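Local atomic coordinates of AbyA5 (Verrucosispora maris, PDB entry 4YWF), a protein that catalyses acetate elimination in spirotetronate biosynthesis, acting as a lyase built on an esterase-like alpha/beta-hydrolase fold. Residues A105-W110 against W158-P163; V174-M177 against G181-E184. The protein carries 4 engineered substitutions. One frame throughout, in Å; residues are numbered along the deposited sequence.

Interaction 1 of 2, residues A105-W110 against W158-P163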
loop_
_atom_site.group_PDB
_atom_site.type_symbol
_atom_site.label_atom_id
_atom_site.label_comp_id
_atom_site.label_asym_id
_atom_site.label_seq_id
_atom_site.Cartn_x
_atom_site.Cartn_y
_atom_site.Cartn_z
ATOM N N ALA A 105 -0.836 16.981 7.635
ATOM C CA ALA A 105 -1.592 18.112 8.195
ATOM C C ALA A 105 -2.813 18.568 7.355
ATOM O O ALA A 105 -3.888 18.816 7.931
ATOM C CB ALA A 105 -0.668 19.306 8.457
ATOM N N VAL A 106 -2.655 18.727 6.030
ATOM C CA VAL A 106 -3.753 19.151 5.199
ATOM C C VAL A 106 -4.806 18.060 5.117
ATOM O O VAL A 106 -5.988 18.326 5.109
ATOM C CB VAL A 106 -3.386 19.650 3.759
ATOM C CG1 VAL A 106 -2.533 20.874 3.867
ATOM C CG2 VAL A 106 -2.713 18.607 2.908
ATOM N N PHE A 107 -4.372 16.806 5.040
ATOM C CA PHE A 107 -5.324 15.746 5.090
ATOM C C PHE A 107 -6.108 15.729 6.447
ATOM O O PHE A 107 -7.378 15.532 6.453
ATOM C CB PHE A 107 -4.720 14.382 4.787
ATOM C CG PHE A 107 -5.746 13.329 4.771
ATOM C CD1 PHE A 107 -6.535 13.157 3.652
ATOM C CD2 PHE A 107 -6.082 12.671 5.946
ATOM C CE1 PHE A 107 -7.598 12.265 3.646
ATOM C CE2 PHE A 107 -7.141 11.772 5.960
ATOM C CZ PHE A 107 -7.905 11.593 4.797
ATOM N N ASP A 108 -5.383 15.946 7.540
ATOM C CA ASP A 108 -5.968 15.924 8.893
ATOM C C ASP A 108 -7.085 17.003 8.954
ATOM O O ASP A 108 -8.163 16.775 9.533
ATOM C CB ASP A 108 -4.923 16.182 9.943
ATOM C CG ASP A 108 -5.456 16.043 11.377
ATOM O OD1 ASP A 108 -6.434 15.332 11.713
ATOM O OD2 ASP A 108 -4.869 16.671 12.233
ATOM N N ARG A 109 -6.777 18.164 8.377
ATOM C CA ARG A 109 -7.655 19.308 8.285
ATOM C C ARG A 109 -8.897 18.937 7.429
ATOM O O ARG A 109 -10.034 19.105 7.879
ATOM C CB ARG A 109 -6.893 20.520 7.760
ATOM N N TRP A 110 -8.689 18.294 6.280
ATOM C CA TRP A 110 -9.836 17.818 5.497
ATOM C C TRP A 110 -10.762 16.815 6.182
ATOM O O TRP A 110 -11.993 16.917 6.112
ATOM C CB TRP A 110 -9.370 17.174 4.214
ATOM C CG TRP A 110 -10.503 16.651 3.386
ATOM C CD1 TRP A 110 -11.257 17.355 2.513
ATOM C CD2 TRP A 110 -10.941 15.302 3.292
ATOM N NE1 TRP A 110 -12.148 16.547 1.912
ATOM C CE2 TRP A 110 -11.978 15.272 2.356
ATOM C CE3 TRP A 110 -10.553 14.118 3.910
ATOM C CZ2 TRP A 110 -12.670 14.092 2.026
ATOM C CZ3 TRP A 110 -11.226 12.957 3.599
ATOM C CH2 TRP A 110 -12.293 12.951 2.685
ATOM N N TRP A 158 -4.922 6.729 -0.054
ATOM C CA TRP A 158 -6.171 5.966 0.030
ATOM C C TRP A 158 -7.203 6.477 1.012
ATOM O O TRP A 158 -8.357 6.164 0.852
ATOM C CB TRP A 158 -5.865 4.515 0.444
ATOM C CG TRP A 158 -4.682 3.930 -0.197
ATOM C CD1 TRP A 158 -3.512 3.596 0.409
ATOM C CD2 TRP A 158 -4.514 3.663 -1.585
ATOM N NE1 TRP A 158 -2.635 3.096 -0.520
ATOM C CE2 TRP A 158 -3.222 3.147 -1.756
ATOM C CE3 TRP A 158 -5.328 3.819 -2.700
ATOM C CZ2 TRP A 158 -2.733 2.752 -3.001
ATOM C CZ3 TRP A 158 -4.856 3.395 -3.933
ATOM C CH2 TRP A 158 -3.560 2.885 -4.069
ATOM N N ALA A 159 -6.794 7.236 2.039
ATOM C CA ALA A 159 -7.696 7.640 3.092
ATOM C C ALA A 159 -8.917 8.422 2.652
ATOM O O ALA A 159 -9.942 8.330 3.288
ATOM C CB ALA A 159 -6.938 8.428 4.176
ATOM N N PRO A 160 -8.822 9.197 1.558
ATOM C CA PRO A 160 -9.997 9.961 1.195
ATOM C C PRO A 160 -11.203 9.050 0.824
ATOM O O PRO A 160 -12.360 9.504 0.878
ATOM C CB PRO A 160 -9.537 10.718 -0.027
ATOM C CG PRO A 160 -8.066 10.839 0.077
ATOM C CD PRO A 160 -7.626 9.638 0.829
ATOM N N ILE A 161 -10.952 7.793 0.451
ATOM C CA ILE A 161 -12.087 6.889 0.100
ATOM C C ILE A 161 -12.661 6.113 1.277
ATOM O O ILE A 161 -13.646 5.389 1.079
ATOM C CB ILE A 161 -11.803 5.926 -1.075
ATOM C CG1 ILE A 161 -10.618 4.995 -0.783
ATOM C CG2 ILE A 161 -11.601 6.759 -2.343
ATOM C CD1 ILE A 161 -10.348 3.961 -1.889
ATOM N N LEU A 162 -12.126 6.309 2.490
ATOM C CA LEU A 162 -12.672 5.664 3.705
ATOM C C LEU A 162 -14.179 5.764 3.845
ATOM O O LEU A 162 -14.823 4.780 4.172
ATOM C CB LEU A 162 -11.985 6.169 4.969
ATOM C CG LEU A 162 -10.567 5.639 5.173
ATOM C CD1 LEU A 162 -9.808 6.415 6.247
ATOM C CD2 LEU A 162 -10.565 4.153 5.526
ATOM N N PRO A 163 -14.758 6.944 3.640
ATOM C CA PRO A 163 -16.230 6.996 3.830
ATOM C C PRO A 163 -16.960 6.074 2.861
ATOM O O PRO A 163 -17.972 5.482 3.237
ATOM C CB PRO A 163 -16.602 8.483 3.520
ATOM C CG PRO A 163 -15.313 9.211 3.591
ATOM C CD PRO A 163 -14.185 8.248 3.315
#

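Interaction 2 of 2, residues V174-M177 against G181-E184. Engineered in segment 174-177: Met177 (natural residue Leu).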
loop_
_atom_site.group_PDB
_atom_site.type_symbol
_atom_site.label_atom_id
_atom_site.label_comp_id
_atom_site.label_asym_id
_atom_site.label_seq_id
_atom_site.Cartn_x
_atom_site.Cartn_y
_atom_site.Cartn_z
ATOM N N VAL A 174 -6.857 2.256 6.932
ATOM C CA VAL A 174 -5.886 2.467 5.868
ATOM C C VAL A 174 -4.576 2.849 6.591
ATOM O O VAL A 174 -4.525 3.772 7.444
ATOM C CB VAL A 174 -6.304 3.599 4.916
ATOM C CG1 VAL A 174 -5.142 3.972 3.998
ATOM C CG2 VAL A 174 -7.531 3.186 4.071
ATOM N N THR A 175 -3.551 2.108 6.315
ATOM C CA THR A 175 -2.239 2.460 6.834
ATOM C C THR A 175 -1.195 2.351 5.710
ATOM O O THR A 175 -1.562 2.392 4.498
ATOM C CB THR A 175 -1.952 1.592 8.075
ATOM O OG1 THR A 175 -0.735 2.011 8.730
ATOM C CG2 THR A 175 -1.908 0.138 7.667
ATOM N N GLU A 176 0.072 2.168 6.092
ATOM C CA GLU A 176 1.188 2.233 5.156
ATOM C C GLU A 176 2.290 1.298 5.677
ATOM O O GLU A 176 2.270 0.892 6.838
ATOM C CB GLU A 176 1.724 3.684 5.016
ATOM C CG GLU A 176 1.979 4.312 6.397
ATOM C CD GLU A 176 1.859 5.831 6.386
ATOM O OE1 GLU A 176 1.771 6.361 5.285
ATOM O OE2 GLU A 176 1.878 6.471 7.481
HETATM N N MSE A 177 3.213 0.918 4.806
HETATM C CA MSE A 177 4.266 -0.069 5.169
HETATM C C MSE A 177 5.286 0.434 6.167
HETATM O O MSE A 177 5.359 1.645 6.374
HETATM C CB MSE A 177 4.991 -0.529 3.879
HETATM C CG MSE A 177 4.093 -1.532 3.164
HETATM SE SE MSE A 177 4.923 -2.313 1.545
HETATM C CE MSE A 177 6.358 -3.341 2.476
ATOM N N GLY A 181 5.934 6.842 5.010
ATOM C CA GLY A 181 5.141 7.880 5.609
ATOM C C GLY A 181 5.476 8.034 7.080
ATOM O O GLY A 181 6.654 8.235 7.444
ATOM N N GLU A 182 4.460 7.842 7.939
ATOM C CA GLU A 182 4.622 8.010 9.332
ATOM C C GLU A 182 4.882 6.672 10.034
ATOM O O GLU A 182 4.999 6.649 11.277
ATOM C CB GLU A 182 3.376 8.650 9.957
ATOM C CG GLU A 182 2.904 9.947 9.338
ATOM C CD GLU A 182 1.740 10.486 10.133
ATOM O OE1 GLU A 182 0.562 10.028 9.927
ATOM O OE2 GLU A 182 2.005 11.378 10.995
ATOM N N ASN A 183 4.931 5.556 9.290
ATOM C CA ASN A 183 5.095 4.282 9.927
ATOM C C ASN A 183 6.576 4.150 10.249
ATOM O O ASN A 183 7.412 4.109 9.354
ATOM C CB ASN A 183 4.596 3.164 9.003
ATOM C CG ASN A 183 4.821 1.752 9.568
ATOM O OD1 ASN A 183 5.730 1.502 10.378
ATOM N ND2 ASN A 183 4.026 0.825 9.117
ATOM N N GLU A 184 6.893 4.127 11.547
ATOM C CA GLU A 184 8.263 4.201 12.017
ATOM C C GLU A 184 9.068 2.897 11.999
ATOM O O GLU A 184 10.278 2.909 12.243
ATOM C CB GLU A 184 8.283 4.842 13.453
ATOM C CG GLU A 184 8.173 6.379 13.320
ATOM C CD GLU A 184 8.033 7.136 14.647
ATOM O OE1 GLU A 184 8.212 6.526 15.706
ATOM O OE2 GLU A 184 7.688 8.339 14.617
#

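Interaction 1 of 2, residues A105-W110 against W158-P163
Trp110 N gives its hydrogen to Val106 O at 2.9 Å, a regular bond of helix 94-111, and the three-residue spacing puts Trp110 and Phe107 on one side of that helix, both with CB toward residues 158-163. This helix packs against the short 3-10 turn of residues 159-161 that leads into helix 162-167, an apolar junction on the outer layer of the alpha/beta-hydrolase fold with no hydrogen bond crossing it. Phe107 does most of the work. With CG anti to its own nitrogen (chi1 -177°), the ring reaches straight across, and its CZ presses on Ala159 CB at 3.4 Å, a tight fit. One atom back along the ring, CE1 lies 3.9 Å from Pro160 CD, the pyrrolidine and the phenyl group meeting at a slant. The phenyl ring also makes an edge-to-face pair with Trp132 of strand 127-134, which Ala159 touches as well. With an alanine here, the Ala159 methyl and the Pro160 ring would probably face a gap, and Trp132 would lose this aromatic mate. One helical turn on, the indole of Trp110 contributes its far rim, CZ3 sitting 4.0 Å from Pro160 CA and CH2 3.9 Å from Pro160 O.

Interaction 2 of 2, residues V174-M177 against G181-E184
Two different first torsions bring the polar groups together: Glu176 tucks CG between its backbone nitrogen and carbonyl carbon (chi1 50°) and then runs extended toward residues 181-182, whereas Asn183 holds CG anti to its nitrogen (chi1 176°) and reaches back to the backbone of 176-177. The two side chains thus pass in opposite directions, Glu176 CG lying 3.9 Å from Asn183 CB. At the end of the glutamate, OE2 accepts the backbone Glu182 N at 3.0 Å, the N-H arriving from above the carboxylate plane, 63° out of it. Going the other way, Asn183 ND2 donates to Glu176 O at 2.9 Å, with the acceptor close to the amide plane, while Asn183 OD1 takes Leu185 N in an Asx turn; both ends of the amide are therefore engaged and its rotation is fixed. Gly181 has a positive phi, and a CB on it would clash with Glu176 OE1, only 2.2 Å away. The carboxylates of Glu176 and Glu182 come within 4.5 Å, OE2 to OE1, but Lys155 forms a salt bridge with both and probably offsets their mutual repulsion. Engineered Met177, a selenomethionine here, starts away from residues 181-184 at CB, and its side chain touches Phe218 and Ser219 of helix 218-226. This side-chain-braced loop follows strand 171-174 on the side of the sheet, at the strands' carboxyl ends, where alpha/beta hydrolases generally build their active site.

The chain forms the two contacts in series, interaction 1 closing before interaction 2 opens, and their centres lie about 14 Å apart. Strand 171-174 connects them. Helix 162-167 leads from interaction 1 into this strand, whose last residue begins interaction 2, and there the two meet directly: Leu162 CD2 packs on Val174 CG2 at 3.5 Å and Trp158 CB on Val174 CG1 at 3.7 Å. In the mixed sheet this strand lies between 127-134 and 143-148. Interaction 1 is thus the outer, apolar attachment of helix 94-111 to the 3-10 turn that leads into helix 162-167, and interaction 2 the buried, polar folding of the loop after the strand, nearer the centre of the chain.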